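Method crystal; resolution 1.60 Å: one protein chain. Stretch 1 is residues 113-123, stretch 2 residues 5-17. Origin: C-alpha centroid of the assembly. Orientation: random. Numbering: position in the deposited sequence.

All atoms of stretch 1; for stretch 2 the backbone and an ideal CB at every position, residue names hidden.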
# COMPACT_ATOMS: atom_id res chain seq x y z
N ASP A 113 5.67 -4.45 -24.12
CA ASP A 113 4.39 -4.24 -23.44
C ASP A 113 4.49 -2.91 -22.70
O ASP A 113 3.55 -2.11 -22.72
CB ASP A 113 4.13 -5.35 -22.41
CG ASP A 113 3.87 -6.69 -23.05
OD1 ASP A 113 2.94 -6.77 -23.88
OD2 ASP A 113 4.59 -7.66 -22.72
N LEU A 114 5.63 -2.69 -22.05
CA LEU A 114 5.86 -1.48 -21.27
C LEU A 114 7.24 -0.88 -21.49
O LEU A 114 8.25 -1.59 -21.58
CB LEU A 114 5.69 -1.78 -19.78
CG LEU A 114 4.37 -2.40 -19.33
CD1 LEU A 114 4.52 -2.91 -17.91
CD2 LEU A 114 3.25 -1.37 -19.41
N VAL A 115 7.29 0.45 -21.56
CA VAL A 115 8.54 1.17 -21.75
C VAL A 115 8.70 2.20 -20.63
O VAL A 115 7.84 3.06 -20.46
CB VAL A 115 8.54 1.91 -23.10
CG1 VAL A 115 9.91 2.55 -23.34
CG2 VAL A 115 8.18 0.95 -24.23
N LEU A 116 9.77 2.07 -19.85
CA LEU A 116 10.02 3.00 -18.75
C LEU A 116 11.11 3.97 -19.16
O LEU A 116 12.16 3.57 -19.64
CB LEU A 116 10.46 2.23 -17.49
CG LEU A 116 9.36 1.59 -16.63
CD1 LEU A 116 8.45 0.72 -17.48
CD2 LEU A 116 10.01 0.77 -15.52
N LEU A 117 10.87 5.26 -18.95
CA LEU A 117 11.85 6.28 -19.32
C LEU A 117 12.37 6.98 -18.07
O LEU A 117 11.64 7.73 -17.44
CB LEU A 117 11.20 7.33 -20.22
CG LEU A 117 10.40 6.82 -21.42
CD1 LEU A 117 9.60 7.97 -22.02
CD2 LEU A 117 11.35 6.21 -22.45
N ASP A 118 13.63 6.73 -17.72
CA ASP A 118 14.23 7.36 -16.55
C ASP A 118 14.73 8.74 -16.95
O ASP A 118 15.83 8.88 -17.47
CB ASP A 118 15.37 6.51 -16.00
CG ASP A 118 15.86 6.99 -14.65
OD1 ASP A 118 15.06 7.64 -13.93
OD2 ASP A 118 17.03 6.72 -14.29
N ALA A 119 13.91 9.75 -16.69
CA ALA A 119 14.21 11.13 -17.06
C ALA A 119 15.11 11.88 -16.09
O ALA A 119 15.06 11.68 -14.88
CB ALA A 119 12.91 11.91 -17.22
N PRO A 120 15.96 12.77 -16.62
CA PRO A 120 16.85 13.54 -15.76
C PRO A 120 16.02 14.61 -15.03
O PRO A 120 14.91 14.92 -15.45
CB PRO A 120 17.85 14.15 -16.74
CG PRO A 120 17.04 14.33 -17.97
CD PRO A 120 16.21 13.06 -18.05
N PRO A 121 16.55 15.16 -13.94
CA PRO A 121 15.81 16.19 -13.20
C PRO A 121 15.95 17.57 -13.84
O PRO A 121 16.57 17.72 -14.89
CB PRO A 121 16.46 16.14 -11.83
CG PRO A 121 17.90 15.86 -12.16
CD PRO A 121 17.77 14.76 -13.21
N SER A 122 15.34 18.56 -13.20
CA SER A 122 15.40 19.95 -13.64
C SER A 122 14.82 20.26 -15.02
O SER A 122 15.20 21.25 -15.65
CB SER A 122 16.84 20.44 -13.58
OG SER A 122 17.41 20.18 -12.31
N LEU A 123 13.91 19.41 -15.49
CA LEU A 123 13.28 19.62 -16.79
C LEU A 123 14.25 20.12 -17.87
O LEU A 123 14.29 21.31 -18.20
CB LEU A 123 12.12 20.62 -16.65
CG LEU A 123 11.00 20.57 -17.69
CD1 LEU A 123 11.52 20.98 -19.06
CD2 LEU A 123 10.42 19.16 -17.73
N UNK A 5 -4.40 3.70 -23.82
CA UNK A 5 -3.65 2.60 -23.16
C UNK A 5 -2.24 3.06 -22.79
O UNK A 5 -1.42 3.34 -23.67
CB UNK A 5 -3.57 1.37 -24.07
N UNK A 6 -1.95 3.13 -21.50
CA UNK A 6 -0.64 3.55 -21.03
C UNK A 6 0.38 2.44 -21.27
O UNK A 6 0.28 1.35 -20.71
CB UNK A 6 -0.69 3.92 -19.55
N UNK A 7 1.36 2.73 -22.12
CA UNK A 7 2.40 1.77 -22.45
C UNK A 7 3.76 2.36 -22.06
O UNK A 7 4.63 1.65 -21.55
CB UNK A 7 2.36 1.41 -23.94
N UNK A 8 3.91 3.66 -22.29
CA UNK A 8 5.15 4.35 -21.95
C UNK A 8 4.98 5.12 -20.65
O UNK A 8 4.06 5.93 -20.51
CB UNK A 8 5.57 5.29 -23.08
N UNK A 9 5.87 4.85 -19.71
CA UNK A 9 5.82 5.49 -18.40
C UNK A 9 7.12 6.24 -18.12
O UNK A 9 8.21 5.66 -18.15
CB UNK A 9 5.56 4.45 -17.31
N UNK A 10 7.00 7.53 -17.86
CA UNK A 10 8.17 8.34 -17.55
C UNK A 10 8.31 8.40 -16.04
O UNK A 10 7.31 8.54 -15.33
CB UNK A 10 8.06 9.74 -18.15
N UNK A 11 9.54 8.27 -15.57
CA UNK A 11 9.85 8.38 -14.15
C UNK A 11 10.49 9.77 -14.08
O UNK A 11 11.57 9.98 -14.65
CB UNK A 11 10.76 7.26 -13.63
N UNK A 12 9.84 10.71 -13.41
CA UNK A 12 10.37 12.06 -13.33
C UNK A 12 9.98 12.81 -12.07
O UNK A 12 8.91 12.60 -11.52
CB UNK A 12 9.91 12.86 -14.55
N UNK A 13 10.88 13.67 -11.61
CA UNK A 13 10.60 14.52 -10.47
C UNK A 13 11.42 15.78 -10.70
O UNK A 13 12.19 15.86 -11.65
CB UNK A 13 10.94 13.84 -9.14
N UNK A 14 11.25 16.76 -9.83
CA UNK A 14 11.94 18.03 -9.98
C UNK A 14 13.44 17.98 -9.68
O UNK A 14 14.26 18.46 -10.47
CB UNK A 14 11.28 19.07 -9.07
N UNK A 15 13.81 17.38 -8.55
CA UNK A 15 15.21 17.33 -8.14
C UNK A 15 15.97 16.03 -8.37
O UNK A 15 17.14 15.92 -8.01
CB UNK A 15 15.28 17.66 -6.65
N UNK A 16 15.32 15.05 -8.97
CA UNK A 16 15.98 13.78 -9.22
C UNK A 16 16.24 13.04 -7.92
O UNK A 16 15.42 13.06 -7.01
CB UNK A 16 17.29 14.00 -9.98
N UNK A 17 17.40 12.39 -7.84
CA UNK A 17 17.73 11.66 -6.63
C UNK A 17 17.84 10.17 -6.86
O UNK A 17 17.45 9.66 -7.91
CB UNK A 17 16.68 11.94 -5.55

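Positions 5 and 6 lie before the paired strands, and neither ideal CB has an atom of stretch 1 within 5.5 Å. Stretch 1 therefore sets almost no condition there; the residues are K5 and V6.

At position 7 the CB points sideways, 3.9 Å from D113 O. The backbone carbonyl is already engaged: V115 N donates to the O of 7 at 2.9 Å, opening the parallel ladder. A long side chain could run along the neighbouring strand toward V115, and several types would serve. The residue is R7, whose NH2 comes 3.7 Å from V115 CG2, so that the guanidinium packs obliquely against the valine methyl while NH1 and NH2 form hydrogen bonds outside this contact.

From position 8 to 11 the extended backbone alternates its side chains between two sheet faces. Position 8 pairs with V115, on the face that V115 shares with L117; its CB is 4.9 Å from L117 CD1. Aliphatic groups, or a long chain with an aliphatic stem, would suit. The residue is R8: its CG lies 4.0 Å from V115 CB, and the guanidinium bonds elsewhere in the structure.

Position 9 turns to the opposite face, beside L116, with its CB 4.7 Å from L116 CD1. Leucine, valine or isoleucine would all fit this apolar neighbour, and it is I9. Its backbone holds stretch 1 twice: I9 N donates to V115 O and L117 N donates to I9 O, both at 2.8 Å and nearly straight.

Position 10 returns to the face of V115 and L117. Its CB lies 4.2 Å from L117 O and 5.4 Å from A119 CB, a spot that a small apolar residue suits, though these distances do not exclude others. The residue is A10.

At position 11 the CB points to the face of L116 and D118, 4.3 Å from D118 OD1. A polar group could approach that carboxylate, while an apolar one could reach back to L116. L11 takes the second course, placing CD2 4.0 Å from L116 CB. L11 N donates to L117 O at 2.9 Å, and A119 N to L11 O at 3.1 Å.

Position 12 has its CB sideways, 4.1 Å from A119 CB, and a small apolar residue is well matched. A12 gives a methyl-to-methyl contact.

The CBs of 13, 14 and 15 find nothing of stretch 1 nearby, so their side chains are little constrained by it. The residues are N13, Q14 and K15. N13 N and P120 O share a water, at 3.0 Å and 2.8 Å from its oxygen, while Q14 O accepts from S122 N at 2.9 Å.

Position 16 is decisive: an ideal CB would sit 2.9 Å from P121 CG, a clash, and phi is positive at 68°. Both point to glycine, and G16 lets its N approach P121 CB to 3.3 Å.

At 17 a CB would jam against the preceding carbonyl O, so glycine again is called for. G17 is the N-cap residue before a helix.

Stretch 2 5-17: KVRRIALANQKGG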
# COMPACT_ATOMS: atom_id res chain seq x y z
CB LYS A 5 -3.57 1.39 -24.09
CG LYS A 5 -2.93 0.15 -23.46
CD LYS A 5 -3.77 -0.39 -22.31
CE LYS A 5 -3.10 -1.58 -21.64
NZ LYS A 5 -3.88 -2.09 -20.48
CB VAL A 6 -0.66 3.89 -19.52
CG1 VAL A 6 0.74 4.26 -19.04
CG2 VAL A 6 -1.62 5.05 -19.26
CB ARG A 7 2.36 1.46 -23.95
CG ARG A 7 3.01 0.15 -24.35
CD ARG A 7 2.72 -0.17 -25.82
NE ARG A 7 3.28 0.84 -26.70
CZ ARG A 7 4.57 0.95 -26.99
NH1 ARG A 7 4.99 1.91 -27.79
NH2 ARG A 7 5.44 0.08 -26.49
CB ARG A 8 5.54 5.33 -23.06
CG ARG A 8 5.91 4.64 -24.36
CD ARG A 8 6.10 5.65 -25.46
NE ARG A 8 6.44 5.03 -26.73
CZ ARG A 8 6.46 5.68 -27.89
NH1 ARG A 8 6.77 5.04 -29.01
NH2 ARG A 8 6.16 6.97 -27.93
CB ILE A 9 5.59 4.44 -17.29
CG1 ILE A 9 4.27 3.70 -17.55
CG2 ILE A 9 5.57 5.10 -15.93
CD1 ILE A 9 4.05 2.48 -16.66
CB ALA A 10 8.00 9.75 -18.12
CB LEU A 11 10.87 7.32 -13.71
CG LEU A 11 10.45 5.84 -13.66
CD1 LEU A 11 9.33 5.66 -12.67
CD2 LEU A 11 10.05 5.35 -15.04
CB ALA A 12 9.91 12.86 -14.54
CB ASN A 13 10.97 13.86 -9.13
CG ASN A 13 12.40 13.42 -9.07
OD1 ASN A 13 13.25 13.93 -9.79
ND2 ASN A 13 12.69 12.47 -8.19
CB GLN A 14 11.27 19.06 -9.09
CG GLN A 14 11.38 20.49 -9.55
CD GLN A 14 10.65 21.43 -8.62
OE1 GLN A 14 11.02 21.56 -7.45
NE2 GLN A 14 9.62 22.08 -9.12
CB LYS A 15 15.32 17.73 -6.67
CG LYS A 15 14.75 19.11 -6.37
CD LYS A 15 14.92 19.48 -4.90
CE LYS A 15 14.19 18.52 -3.99
NZ LYS A 15 14.36 18.89 -2.56
O HOH W 1 13.06 13.92 -13.61
O HOH W 2 11.55 17.53 -13.97
O HOH W 3 16.08 20.82 -10.15
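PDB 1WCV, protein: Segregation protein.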